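Local atomic coordinates of alpha-rhamnosidase (PDB entry 6I60), a protein that probably hydrolyses terminal non-reducing alpha-L-rhamnose residues from alpha-L-rhamnosides. Residues I345-I351 and G455-A461; K676-S680 and F718-N724. One frame throughout, in Å; residues are numbered along the deposited sequence.

Interaction 1: I345-I351 and G455-A461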
# COMPACT_ATOMS: atom_id res chain seq x y z
N ILE A 345 9.86 -3.84 2.14
CA ILE A 345 9.41 -5.22 2.07
C ILE A 345 10.16 -6.05 3.10
O ILE A 345 11.39 -5.98 3.19
CB ILE A 345 9.61 -5.78 0.65
CG1 ILE A 345 8.79 -4.99 -0.36
CG2 ILE A 345 9.26 -7.26 0.61
CD1 ILE A 345 9.44 -4.88 -1.73
N ARG A 346 9.43 -6.83 3.89
CA ARG A 346 10.01 -7.62 4.96
C ARG A 346 9.39 -9.01 4.98
O ARG A 346 8.38 -9.27 4.32
CB ARG A 346 9.81 -6.95 6.32
CG ARG A 346 10.69 -5.75 6.58
CD ARG A 346 10.74 -5.42 8.06
NE ARG A 346 10.40 -4.02 8.32
CZ ARG A 346 11.30 -3.07 8.55
NH1 ARG A 346 12.60 -3.37 8.56
NH2 ARG A 346 10.91 -1.83 8.78
N ILE A 347 10.02 -9.91 5.73
CA ILE A 347 9.40 -11.17 6.11
C ILE A 347 8.50 -10.87 7.31
O ILE A 347 8.97 -10.76 8.44
CB ILE A 347 10.43 -12.25 6.43
CG1 ILE A 347 11.29 -12.55 5.21
CG2 ILE A 347 9.74 -13.52 6.93
CD1 ILE A 347 12.31 -13.65 5.44
N THR A 348 7.20 -10.70 7.06
CA THR A 348 6.29 -10.24 8.10
C THR A 348 5.81 -11.35 9.02
O THR A 348 5.39 -11.06 10.15
CB THR A 348 5.08 -9.54 7.46
OG1 THR A 348 4.25 -10.51 6.82
CG2 THR A 348 5.54 -8.51 6.44
N LYS A 349 5.85 -12.61 8.58
CA LYS A 349 5.36 -13.71 9.39
C LYS A 349 5.95 -15.02 8.89
O LYS A 349 6.39 -15.12 7.74
CB LYS A 349 3.83 -13.77 9.39
CG LYS A 349 3.18 -13.47 10.73
CD LYS A 349 1.67 -13.53 10.65
CE LYS A 349 1.03 -12.64 11.71
NZ LYS A 349 -0.23 -13.23 12.26
N THR A 350 5.96 -16.01 9.77
CA THR A 350 6.37 -17.37 9.45
C THR A 350 5.21 -18.31 9.76
O THR A 350 4.80 -18.43 10.92
CB THR A 350 7.62 -17.78 10.23
OG1 THR A 350 8.54 -16.68 10.29
CG2 THR A 350 8.31 -18.97 9.56
N ILE A 351 4.68 -18.97 8.73
CA ILE A 351 3.55 -19.88 8.89
C ILE A 351 4.02 -21.30 8.65
O ILE A 351 5.01 -21.55 7.95
CB ILE A 351 2.39 -19.53 7.93
CG1 ILE A 351 2.82 -19.75 6.47
CG2 ILE A 351 1.94 -18.09 8.14
CD1 ILE A 351 1.87 -19.14 5.47
N GLY A 455 6.78 -21.53 5.66
CA GLY A 455 6.36 -20.48 4.75
C GLY A 455 6.75 -19.10 5.27
O GLY A 455 6.60 -18.80 6.46
N LYS A 456 7.25 -18.27 4.37
CA LYS A 456 7.66 -16.90 4.70
C LYS A 456 6.73 -15.93 3.98
O LYS A 456 6.71 -15.87 2.75
CB LYS A 456 9.12 -16.67 4.30
CG LYS A 456 10.12 -17.53 5.06
CD LYS A 456 10.05 -17.27 6.57
CE LYS A 456 11.14 -18.02 7.31
NZ LYS A 456 12.38 -17.20 7.45
N VAL A 457 5.95 -15.19 4.76
CA VAL A 457 5.07 -14.16 4.21
C VAL A 457 5.90 -12.91 3.93
O VAL A 457 6.52 -12.36 4.84
CB VAL A 457 3.91 -13.85 5.17
CG1 VAL A 457 2.96 -12.85 4.55
CG2 VAL A 457 3.17 -15.13 5.53
N VAL A 458 5.91 -12.48 2.67
CA VAL A 458 6.79 -11.41 2.22
C VAL A 458 5.96 -10.38 1.47
O VAL A 458 5.32 -10.70 0.47
CB VAL A 458 7.92 -11.95 1.33
CG1 VAL A 458 8.65 -10.80 0.65
CG2 VAL A 458 8.88 -12.80 2.14
N HIS A 459 5.99 -9.14 1.96
CA HIS A 459 5.32 -8.01 1.31
C HIS A 459 5.76 -6.73 2.02
O HIS A 459 6.55 -6.77 2.97
CB HIS A 459 3.79 -8.16 1.34
CG HIS A 459 3.23 -8.36 2.71
ND1 HIS A 459 2.90 -9.61 3.20
CD2 HIS A 459 2.93 -7.48 3.69
CE1 HIS A 459 2.42 -9.48 4.43
NE2 HIS A 459 2.43 -8.20 4.74
N THR A 460 5.23 -5.60 1.55
CA THR A 460 5.50 -4.31 2.18
C THR A 460 5.01 -4.30 3.62
O THR A 460 3.80 -4.38 3.87
CB THR A 460 4.84 -3.18 1.38
OG1 THR A 460 5.47 -3.07 0.09
CG2 THR A 460 4.98 -1.85 2.11
N ALA A 461 5.93 -4.21 4.57
CA ALA A 461 5.59 -4.32 5.98
C ALA A 461 4.83 -3.08 6.47
O ALA A 461 5.40 -2.25 7.18
CB ALA A 461 6.85 -4.53 6.82
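Thr-348 lays its methyl over one face of the His-459 imidazole in a CH-pi contact. CG2 lies 3.9 Å from the centroid of the His-459 ring, displaced toward the NE2 and CE1 rim. The histidine CG sits between the backbone N and the carbonyl carbon (chi1 55°), and this swings the ring across to the threonine. Val-457 approaches the same side chain by a methyl, with CG1 3.5 Å from Thr-348 OG1. With an alanine in place of His-459, the Thr-348 methyl would probably lose the aromatic face it rests on, and a gap would open under it. On the other face, the Ile-345 and Val-458 side chains cross at about a right angle, with CG2 of Ile-345 3.6 Å from CG1 of Val-458. Ile-347 CG1 meets Val-458 CG2 at 3.9 Å, and the aliphatic chain of Lys-456 runs alongside Thr-350.

The antiparallel backbone ladder positions these groups. Arg-346 N donates to His-459 O at 3.0 Å, while the return bond from His-459 N is weak. Gly-455 and Ile-351 form a two-way pair at the far end. Between them lies a beta bulge: Thr-348 and Lys-349 share the single partner Val-457. Thr-348 N reaches Val-457 O at 2.9 Å, and Val-457 N donates to Lys-349 O at 3.0 Å. There the Thr-348 side chain is directed toward segment 455-461.

Further out, Trp-375 of the next strand touches Ile-347, Lys-456 and Val-458, and Glu-428 takes the Lys-456 ammonium in a salt bridge. Thr-460 OG1 is bonded to Ser-492 N. Strand 345-351 is an outer strand of a four-stranded antiparallel sheet; its partner 455-458 lies in the concanavalin-like region. Six backbone bonds, one weak, hold the strands together; the flanking side-chain contacts are mainly apolar.

Interaction 2: K676-S680 and F718-N724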
# COMPACT_ATOMS: atom_id res chain seq x y z
N LYS A 676 -36.07 7.74 -18.43
CA LYS A 676 -36.21 7.07 -17.15
C LYS A 676 -34.93 6.41 -16.65
O LYS A 676 -34.91 5.96 -15.50
CB LYS A 676 -37.33 6.02 -17.21
CG LYS A 676 -38.66 6.50 -16.64
CD LYS A 676 -39.76 5.48 -16.86
CE LYS A 676 -40.93 5.72 -15.92
NZ LYS A 676 -41.61 4.44 -15.55
N ALA A 677 -33.89 6.33 -17.46
CA ALA A 677 -32.64 5.71 -17.05
C ALA A 677 -31.53 6.20 -17.96
O ALA A 677 -31.75 7.02 -18.85
CB ALA A 677 -32.75 4.18 -17.06
N TYR A 678 -30.32 5.68 -17.74
CA TYR A 678 -29.16 5.99 -18.55
C TYR A 678 -28.87 4.84 -19.50
O TYR A 678 -29.03 3.67 -19.13
CB TYR A 678 -27.93 6.28 -17.68
CG TYR A 678 -27.98 7.60 -16.95
CD1 TYR A 678 -28.81 7.78 -15.85
CD2 TYR A 678 -27.20 8.67 -17.36
CE1 TYR A 678 -28.86 8.98 -15.17
CE2 TYR A 678 -27.24 9.89 -16.69
CZ TYR A 678 -28.07 10.03 -15.60
OH TYR A 678 -28.12 11.24 -14.93
N ALA A 679 -28.44 5.16 -20.72
CA ALA A 679 -28.16 4.15 -21.73
C ALA A 679 -27.26 4.76 -22.79
O ALA A 679 -26.94 5.95 -22.76
CB ALA A 679 -29.46 3.61 -22.34
N SER A 680 -26.85 3.92 -23.74
CA SER A 680 -26.06 4.37 -24.88
C SER A 680 -26.08 3.33 -26.00
O SER A 680 -26.99 3.30 -26.82
CB SER A 680 -24.61 4.66 -24.47
OG SER A 680 -23.88 5.21 -25.55
N PHE A 718 -32.16 -2.29 -21.67
CA PHE A 718 -31.32 -1.28 -22.30
C PHE A 718 -30.53 -0.46 -21.28
O PHE A 718 -29.89 0.52 -21.65
CB PHE A 718 -32.17 -0.35 -23.18
CG PHE A 718 -32.56 -0.96 -24.50
CD1 PHE A 718 -33.67 -1.78 -24.60
CD2 PHE A 718 -31.80 -0.71 -25.63
CE1 PHE A 718 -34.03 -2.33 -25.81
CE2 PHE A 718 -32.16 -1.26 -26.85
CZ PHE A 718 -33.27 -2.08 -26.94
N THR A 719 -30.56 -0.86 -20.01
CA THR A 719 -29.87 -0.16 -18.94
C THR A 719 -29.31 -1.18 -17.97
O THR A 719 -30.00 -2.13 -17.60
CB THR A 719 -30.81 0.80 -18.20
OG1 THR A 719 -31.24 1.84 -19.08
CG2 THR A 719 -30.11 1.42 -16.99
N SER A 720 -28.06 -0.99 -17.57
CA SER A 720 -27.39 -1.88 -16.63
C SER A 720 -27.28 -1.21 -15.27
O SER A 720 -27.66 -0.05 -15.08
CB SER A 720 -26.01 -2.27 -17.16
OG SER A 720 -25.13 -1.16 -17.13
N GLN A 721 -26.75 -1.96 -14.30
CA GLN A 721 -26.45 -1.38 -13.00
C GLN A 721 -25.30 -0.38 -13.11
O GLN A 721 -25.34 0.70 -12.50
CB GLN A 721 -26.10 -2.48 -11.99
CG GLN A 721 -27.30 -3.24 -11.47
CD GLN A 721 -26.91 -4.50 -10.72
OE1 GLN A 721 -25.76 -4.64 -10.30
NE2 GLN A 721 -27.85 -5.41 -10.56
N THR A 722 -24.26 -0.72 -13.88
CA THR A 722 -23.13 0.18 -14.06
C THR A 722 -23.58 1.51 -14.66
O THR A 722 -23.08 2.57 -14.27
CB THR A 722 -22.08 -0.48 -14.95
OG1 THR A 722 -21.63 -1.69 -14.34
CG2 THR A 722 -20.89 0.44 -15.17
N LEU A 723 -24.56 1.47 -15.57
CA LEU A 723 -25.02 2.69 -16.24
C LEU A 723 -25.78 3.63 -15.31
O LEU A 723 -26.00 4.78 -15.69
CB LEU A 723 -25.90 2.32 -17.43
CG LEU A 723 -25.18 1.78 -18.68
CD1 LEU A 723 -26.16 1.09 -19.61
CD2 LEU A 723 -24.44 2.89 -19.40
N ASN A 724 -26.18 3.18 -14.13
CA ASN A 724 -27.02 3.99 -13.25
C ASN A 724 -26.36 4.38 -11.94
O ASN A 724 -26.65 5.46 -11.42
CB ASN A 724 -28.34 3.26 -12.96
CG ASN A 724 -29.42 3.57 -13.97
OD1 ASN A 724 -29.29 4.50 -14.76
ND2 ASN A 724 -30.49 2.78 -13.96
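Thr-719 and Tyr-678 are joined by a hydrogen bond from side chain to backbone. Thr-719 OG1 donates to Tyr-678 O at 2.9 Å, coming from well above the carbonyl plane. The hydroxyl lies beside the backbone N of its own residue (chi1 -65°), and from there it faces strand 677-678. A second bond is weak: Tyr-678 N points to Asn-724 OD1 at 3.4 Å. The two bonds engage both backbone polar groups of Tyr-678.

One more bond is local. Ser-720 OG accepts from Leu-723 N at 3.1 Å, a capping bond at the turn into helix 722-729. It ties down the first turn, from which Leu-723 and Asn-724 reach the strand. Ser-720 OG is also bonded to Asp-623.

Flat groups meet at an edge. Asn-724 OD1 lies near the plane of the Tyr-678 ring, 3.5 Å from its CD1. The ring and amide planes are nearly perpendicular, 83° apart, so the amide does not stack.

Apolar contacts are small. Ala-677 CB rests against Thr-719 CG2 at 3.8 Å. Tyr-678 CB and Leu-723 CB are 4.5 Å apart, a loose approach. Carbon also meets backbone oxygen: Ala-679 CB lies against Phe-718 O, and Tyr-678 CB against Leu-723 O.

The contact lies in the six-hairpin glycosidase domain, an (alpha/alpha)6 barrel in this family. Strand 677-678 pairs with strand 673-674 in a short beta hairpin after helix 651-672. Tyr-678 turns back to that helix, touching Phe-672 and bonding through OH to Asn-669. Helix 738-750 covers the Ala-677 and Asn-724 side through Thr-744. The contact joins the beta hairpin to the start of helix 722-729.

Interactions 1 and 2 are independent contacts in different parts of one chain. Their centres are 44 Å apart, and their nearest atoms are about 31 Å apart. They lie on opposite sides of the chain's centre, interaction 1 about 15 Å from it and interaction 2 about 34 Å. They are in series along the sequence: the strand pair of interaction 1 is complete before the hairpin of interaction 2 begins. The first is a beta-sheet ladder, the second a strand-to-helix-start contact. A bound 2-(2-ethoxyethoxy)ethanol contacts Tyr-656, Glu-659 and Leu-660 on helix 651-672, the helix that leads into the hairpin of interaction 2.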